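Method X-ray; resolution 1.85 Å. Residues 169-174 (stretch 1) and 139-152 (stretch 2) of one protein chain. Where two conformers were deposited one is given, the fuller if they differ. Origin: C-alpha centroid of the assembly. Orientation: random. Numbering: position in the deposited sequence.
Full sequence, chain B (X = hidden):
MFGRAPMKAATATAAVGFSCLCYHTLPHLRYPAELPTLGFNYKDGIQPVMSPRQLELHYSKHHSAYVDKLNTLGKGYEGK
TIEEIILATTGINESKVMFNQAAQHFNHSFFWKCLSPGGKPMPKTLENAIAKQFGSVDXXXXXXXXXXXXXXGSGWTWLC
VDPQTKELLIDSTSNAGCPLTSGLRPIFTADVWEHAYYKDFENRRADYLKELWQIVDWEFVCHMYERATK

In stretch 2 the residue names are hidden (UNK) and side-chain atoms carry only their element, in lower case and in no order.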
ATOM      1  N   LEU B 169       6.916 -14.352  18.116  1.00 21.21           N
ATOM      2  CA  LEU B 169       6.354 -14.681  16.819  1.00 21.14           C
ATOM      3  C   LEU B 169       6.544 -13.531  15.844  1.00 19.91           C
ATOM      4  O   LEU B 169       6.397 -12.368  16.227  1.00 19.36           O
ATOM      5  CB  LEU B 169       4.833 -14.960  16.939  1.00 22.50           C
ATOM      6  CG  LEU B 169       4.230 -16.056  17.836  1.00 26.22           C
ATOM      7  CD1 LEU B 169       2.727 -15.853  18.028  1.00 28.34           C
ATOM      8  CD2 LEU B 169       4.480 -17.455  17.287  1.00 26.59           C
ATOM      9  N   ILE B 170       6.835 -13.871  14.588  1.00 19.56           N
ATOM     10  CA  ILE B 170       6.778 -12.911  13.484  1.00 19.79           C
ATOM     11  C   ILE B 170       5.408 -12.955  12.846  1.00 21.49           C
ATOM     12  O   ILE B 170       4.943 -14.016  12.434  1.00 21.56           O
ATOM     13  CB  ILE B 170       7.884 -13.198  12.439  1.00 20.06           C
ATOM     14  CG1 ILE B 170       9.240 -13.158  13.133  1.00 20.36           C
ATOM     15  CG2 ILE B 170       7.823 -12.202  11.267  1.00 20.74           C
ATOM     16  CD1 ILE B 170      10.410 -13.594  12.249  1.00 21.65           C
ATOM     17  N   ASP B 171       4.781 -11.785  12.729  1.00 22.74           N
ATOM     18  CA  ASP B 171       3.453 -11.656  12.164  1.00 26.06           C
ATOM     19  C   ASP B 171       3.476 -10.482  11.181  1.00 26.19           C
ATOM     20  O   ASP B 171       4.120  -9.491  11.458  1.00 25.76           O
ATOM     21  CB  ASP B 171       2.495 -11.342  13.315  1.00 29.50           C
ATOM     22  CG  ASP B 171       1.051 -11.514  12.946  1.00 36.56           C
ATOM     23  OD1 ASP B 171       0.725 -12.535  12.288  1.00 42.74           O
ATOM     24  OD2 ASP B 171       0.226 -10.640  13.337  1.00 40.05           O
ATOM     25  N   SER B 172       2.801 -10.608  10.045  1.00 21.28           N
ATOM     26  CA  SER B 172       2.637  -9.498   9.098  1.00 20.56           C
ATOM     27  C   SER B 172       1.188  -9.102   9.086  1.00 19.75           C
ATOM     28  O   SER B 172       0.304  -9.973   9.147  1.00 19.10           O
ATOM     29  CB  SER B 172       3.053  -9.947   7.706  1.00 22.10           C
ATOM     30  OG  SER B 172       4.463  -9.938   7.637  1.00 23.30           O
ATOM     31  N   THR B 173       0.916  -7.798   9.014  1.00 18.68           N
ATOM     32  CA  THR B 173      -0.454  -7.346   8.846  1.00 18.15           C
ATOM     33  C   THR B 173      -0.561  -6.501   7.554  1.00 17.69           C
ATOM     34  O   THR B 173       0.451  -5.997   7.044  1.00 17.33           O
ATOM     35  CB  THR B 173      -0.945  -6.512  10.047  1.00 17.94           C
ATOM     36  OG1 THR B 173      -0.032  -5.409  10.270  1.00 17.28           O
ATOM     37  CG2 THR B 173      -1.053  -7.394  11.353  1.00 18.75           C
ATOM     38  N   SER B 174      -1.775  -6.375   7.045  1.00 17.09           N
ATOM     39  CA  SER B 174      -2.058  -5.573   5.853  1.00 17.11           C
ATOM     40  C   SER B 174      -2.582  -4.188   6.304  1.00 16.90           C
ATOM     41  O   SER B 174      -3.425  -4.101   7.218  1.00 16.60           O
ATOM     42  CB  SER B 174      -3.136  -6.297   5.022  1.00 17.82           C
ATOM     43  OG  SER B 174      -3.681  -5.475   3.979  1.00 18.05           O
ATOM     44  N   UNK B 139      19.201 -15.767  12.276  1.00 27.60           N
ATOM     45  CA  UNK B 139      18.065 -16.510  11.724  1.00 26.59           C
ATOM     46  C   UNK B 139      16.730 -15.742  11.912  1.00 25.35           C
ATOM     47  O   UNK B 139      15.891 -15.706  10.993  1.00 25.37           O
ATOM     48  c   UNK B 139      19.122 -18.847  11.935  1.00 30.20           C
ATOM     49  o   UNK B 139      19.518 -19.648  12.793  1.00 31.50           O
ATOM     50  c   UNK B 139      17.950 -17.920  12.310  1.00 27.91           C
ATOM     51  o   UNK B 139      19.642 -18.817  10.807  1.00 31.37           O
ATOM     52  N   UNK B 140      16.524 -15.125  13.079  1.00 23.89           N
ATOM     53  CA  UNK B 140      15.374 -14.245  13.232  1.00 22.76           C
ATOM     54  C   UNK B 140      15.384 -13.102  12.205  1.00 22.55           C
ATOM     55  O   UNK B 140      14.379 -12.862  11.539  1.00 21.56           O
ATOM     56  c   UNK B 140      14.486 -12.393  14.719  1.00 21.57           C
ATOM     57  c   UNK B 140      15.263 -13.675  14.658  1.00 22.23           C
ATOM     58  c   UNK B 140      15.135 -11.171  14.862  1.00 21.70           C
ATOM     59  c   UNK B 140      13.017 -10.021  14.751  1.00 20.33           C
ATOM     60  c   UNK B 140      13.105 -12.408  14.588  1.00 20.81           C
ATOM     61  c   UNK B 140      14.401  -9.983  14.869  1.00 21.26           C
ATOM     62  c   UNK B 140      12.374 -11.237  14.615  1.00 20.57           C
ATOM     63  N   UNK B 141      16.509 -12.399  12.067  1.00 22.53           N
ATOM     64  CA  UNK B 141      16.571 -11.287  11.110  1.00 22.80           C
ATOM     65  C   UNK B 141      16.234 -11.720   9.670  1.00 23.04           C
ATOM     66  O   UNK B 141      15.486 -11.026   8.975  1.00 22.52           O
ATOM     67  s   UNK B 141      19.808  -9.097  12.522  1.00 28.73           S
ATOM     68  c   UNK B 141      19.520  -7.882  13.807  1.00 28.66           C
ATOM     69  c   UNK B 141      18.158  -9.806  12.411  1.00 24.96           C
ATOM     70  c   UNK B 141      17.964 -10.629  11.151  1.00 24.12           C
ATOM     71  N   UNK B 142      16.813 -12.846   9.223  1.00 23.47           N
ATOM     72  CA  UNK B 142      16.541 -13.386   7.896  1.00 23.90           C
ATOM     73  C   UNK B 142      15.033 -13.656   7.723  1.00 23.24           C
ATOM     74  O   UNK B 142      14.428 -13.204   6.742  1.00 23.14           O
ATOM     75  c   UNK B 142      18.856 -14.253   7.367  1.00 25.88           C
ATOM     76  c   UNK B 142      17.396 -14.650   7.603  1.00 25.12           C
ATOM     77  c   UNK B 142      16.862 -15.429   6.407  1.00 25.91           C
ATOM     78  N   UNK B 143      14.435 -14.336   8.699  1.00 22.79           N
ATOM     79  CA  UNK B 143      12.987 -14.622   8.692  1.00 22.23           C
ATOM     80  C   UNK B 143      12.138 -13.356   8.686  1.00 21.23           C
ATOM     81  O   UNK B 143      11.080 -13.285   8.002  1.00 20.79           O
ATOM     82  c   UNK B 143      12.604 -15.469   9.912  1.00 23.05           C
ATOM     83  o   UNK B 143      13.295 -16.708   9.867  1.00 25.34           O
ATOM     84  N   UNK B 144      12.586 -12.364   9.449  1.00 20.57           N
ATOM     85  CA  UNK B 144      11.818 -11.111   9.610  1.00 19.90           C
ATOM     86  C   UNK B 144      11.869 -10.337   8.298  1.00 19.65           C
ATOM     87  O   UNK B 144      10.861  -9.886   7.812  1.00 18.34           O
ATOM     88  c   UNK B 144      11.095  -6.631  10.549  1.00 19.42           C
ATOM     89  c   UNK B 144       9.806  -7.748  12.256  1.00 19.26           C
ATOM     90  c   UNK B 144      12.333 -10.267  10.803  1.00 19.83           C
ATOM     91  c   UNK B 144      11.548  -8.987  11.046  1.00 19.47           C
ATOM     92  c   UNK B 144      10.102  -6.594  11.525  1.00 19.11           C
ATOM     93  c   UNK B 144      10.548  -8.939  12.030  1.00 19.71           C
ATOM     94  c   UNK B 144      11.818  -7.818  10.314  1.00 19.64           C
ATOM     95  N   UNK B 145      13.064 -10.198   7.719  1.00 19.72           N
ATOM     96  CA  UNK B 145      13.195  -9.531   6.418  1.00 20.71           C
ATOM     97  C   UNK B 145      12.356 -10.174   5.333  1.00 21.40           C
ATOM     98  O   UNK B 145      11.776  -9.470   4.504  1.00 20.85           O
ATOM     99  c   UNK B 145      14.647  -9.530   5.964  1.00 21.32           C
ATOM    100  c   UNK B 145      15.512  -8.585   6.773  1.00 22.06           C
ATOM    101  o   UNK B 145      17.742  -8.811   7.565  1.00 24.16           O
ATOM    102  c   UNK B 145      16.985  -8.912   6.617  1.00 23.22           C
ATOM    103  n   UNK B 145      17.376  -9.357   5.434  1.00 24.39           N
ATOM    104  N   UNK B 146      12.318 -11.511   5.329  1.00 21.50           N
ATOM    105  CA  UNK B 146      11.560 -12.273   4.344  0.50 21.92           C
ATOM    106  C   UNK B 146      10.058 -12.013   4.473  1.00 21.15           C
ATOM    107  O   UNK B 146       9.360 -11.816   3.481  1.00 20.99           O
ATOM    108  c   UNK B 146      11.406 -16.138   3.840  0.50 25.38           C
ATOM    109  c   UNK B 146      10.940 -14.709   3.757  0.50 24.24           C
ATOM    110  c   UNK B 146      11.888 -13.764   4.480  0.50 22.92           C
ATOM    111  o   UNK B 146      12.589 -16.397   4.095  0.50 26.72           O
ATOM    112  n   UNK B 146      10.484 -17.079   3.646  0.50 25.70           N
ATOM    113  N   UNK B 147       9.560 -12.011   5.705  1.00 19.95           N
ATOM    114  CA  UNK B 147       8.128 -11.730   5.910  1.00 19.58           C
ATOM    115  C   UNK B 147       7.781 -10.296   5.443  1.00 19.20           C
ATOM    116  O   UNK B 147       6.727 -10.067   4.830  1.00 18.96           O
ATOM    117  c   UNK B 147       7.711 -11.954   7.373  1.00 19.25           C
ATOM    118  N   UNK B 148       8.663  -9.339   5.732  1.00 19.07           N
ATOM    119  CA  UNK B 148       8.423  -7.958   5.274  1.00 18.92           C
ATOM    120  C   UNK B 148       8.435  -7.832   3.749  1.00 19.35           C
ATOM    121  O   UNK B 148       7.606  -7.130   3.171  1.00 18.71           O
ATOM    122  N   UNK B 149       9.387  -8.498   3.105  1.00 20.15           N
ATOM    123  CA  UNK B 149       9.485  -8.483   1.639  1.00 21.31           C
ATOM    124  C   UNK B 149       8.210  -9.069   1.012  1.00 22.32           C
ATOM    125  O   UNK B 149       7.680  -8.531   0.032  1.00 23.60           O
ATOM    126  c   UNK B 149      10.610  -9.621  -0.321  1.00 23.71           C
ATOM    127  c   UNK B 149      10.705  -9.285   1.172  1.00 22.38           C
ATOM    128  c   UNK B 149      11.962  -8.460   1.439  1.00 21.95           C
ATOM    129  N   UNK B 150       7.737 -10.159   1.602  1.00 21.98           N
ATOM    130  CA  UNK B 150       6.604 -10.900   1.078  1.00 22.49           C
ATOM    131  C   UNK B 150       5.242 -10.327   1.441  1.00 21.03           C
ATOM    132  O   UNK B 150       4.237 -10.857   1.017  1.00 20.71           O
ATOM    133  c   UNK B 150       6.668 -12.341   1.569  1.00 24.57           C
ATOM    134  o   UNK B 150       8.307 -12.780  -0.120  1.00 29.05           O
ATOM    135  c   UNK B 150       7.793 -13.124   0.939  1.00 26.68           C
ATOM    136  n   UNK B 150       8.145 -14.219   1.575  1.00 29.78           N
ATOM    137  N   UNK B 151       5.201  -9.270   2.243  1.00 20.25           N
ATOM    138  CA  UNK B 151       3.921  -8.708   2.671  1.00 19.74           C
ATOM    139  C   UNK B 151       3.318  -7.910   1.505  1.00 19.38           C
ATOM    140  O   UNK B 151       3.742  -6.773   1.248  1.00 19.00           O
ATOM    141  n   UNK B 151       2.778  -6.546   5.438  1.00 24.48           N
ATOM    142  c   UNK B 151       4.101  -7.813   3.894  1.00 20.42           C
ATOM    143  o   UNK B 151       1.865  -8.302   4.454  1.00 23.10           O
ATOM    144  c   UNK B 151       2.806  -7.553   4.605  1.00 21.96           C
ATOM    145  N   UNK B 152       2.349  -8.493   0.805  1.00 18.33           N
ATOM    146  CA  UNK B 152       1.874  -7.892  -0.457  1.00 18.59           C
ATOM    147  C   UNK B 152       1.126  -6.605  -0.162  1.00 18.31           C
ATOM    148  O   UNK B 152       0.203  -6.606   0.668  1.00 18.56           O
ATOM    149  c   UNK B 152      -0.084  -7.498  -5.165  1.00 20.54           C
ATOM    150  c   UNK B 152       1.211  -7.873  -4.883  1.00 20.23           C
ATOM    151  c   UNK B 152      -0.708  -8.001  -2.902  1.00 19.50           C
ATOM    152  c   UNK B 152       0.578  -8.371  -2.597  1.00 19.24           C
ATOM    153  c   UNK B 152       1.545  -8.300  -3.595  1.00 19.71           C
ATOM    154  c   UNK B 152      -1.051  -7.573  -4.182  1.00 20.08           C
ATOM    155  c   UNK B 152       0.935  -8.847  -1.219  1.00 19.02           C
TER
HETATM  156  O   HOH W   1      -1.805  -5.069   2.081  1.00 15.13           O

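Position 139 has two side-chain carbons, the second carrying two oxygens. It lies far from the strand and touches nothing on it. Two oxygens on the second carbon make a short carboxylate: this is Asp-139.

Position 140 has one carbon and then a ring of six carbons, with no oxygen. Its CA-to-CB bond points sideways, but the ring end comes nearer to the strand. A ring carbon lies 3.8 Å from CD1 of Ile-170, an oblique approach. This is Phe-140, and the ring carbon is its CD1.

Position 141 carries an unbranched chain of two carbons, a sulfur and a last carbon. Its CA-to-CB bond points away from the strand. The thioether identifies Met-141.

Position 142 has three carbons, one bearing the other two. This beta-branched group is Val-142, out of reach of the strand.

Position 143 has one carbon and one oxygen. Its CA-to-CB bond points toward the strand, and CB lies 3.7 Å from CD1 of Ile-170. This is Ser-143. The tip of Ile-170 packs against this CB.

Position 144 is again one carbon and a six-carbon ring. Its CB is 4.1 Å from CD1 of Ile-170, and its backbone N is 3.8 Å from the same CD1. This is Phe-144. Its N donates a helical hydrogen bond to O of Phe-140 at 2.8 Å; the methyl of Ile-170 packs beside it.

Position 145 has three carbons, the third carrying one oxygen and one nitrogen. This is Gln-145, out of reach of the strand. Position 146 has the same atoms and is Gln-146, also out of reach; two conformers were deposited.

Position 147 has a single carbon, and its CA-to-CB bond points toward the strand. CB lies 3.9 Å from CG2 of Ile-170 and 3.8 Å from OG of Ser-172. This is Ala-147.

Position 148 has no side-chain atoms, so it is Gly-148. Position 149 has three carbons in a fork, Val-149, out of reach of the strand.

Position 150 has two carbons, the second with one oxygen and one nitrogen. Its CA-to-CB bond points sideways, and it makes no contact. This is Asn-150.

Position 151 has the same composition, but its CA-to-CB bond points toward the strand. Its nitrogen reaches the backbone O of Thr-173, and its oxygen lies 3.8 Å from CB of Ser-172. This is Asn-151: ND2 donates to O of Thr-173 at 2.9 Å, nearly straight at 178°.

Position 152 has one carbon and a six-carbon ring, Phe-152. The ring is out of reach. O of Phe-152 lies 2.9 Å from O of water 1, which lies 2.7 Å from OG of Ser-174, so the water sits between the two stretches.

The contact has an apolar part and a polar part. Strand and helix run nearly parallel, at 14°. Ile-170 packs against Phe-140, Ser-143, Phe-144 and Ala-147, which recur along one side of the helix. Past the helix, Asn-151 ties the loop to the strand backbone through the one direct hydrogen bond between the stretches.

Stretch 2, residues 139-152: DFMVSFQQAGVNNF
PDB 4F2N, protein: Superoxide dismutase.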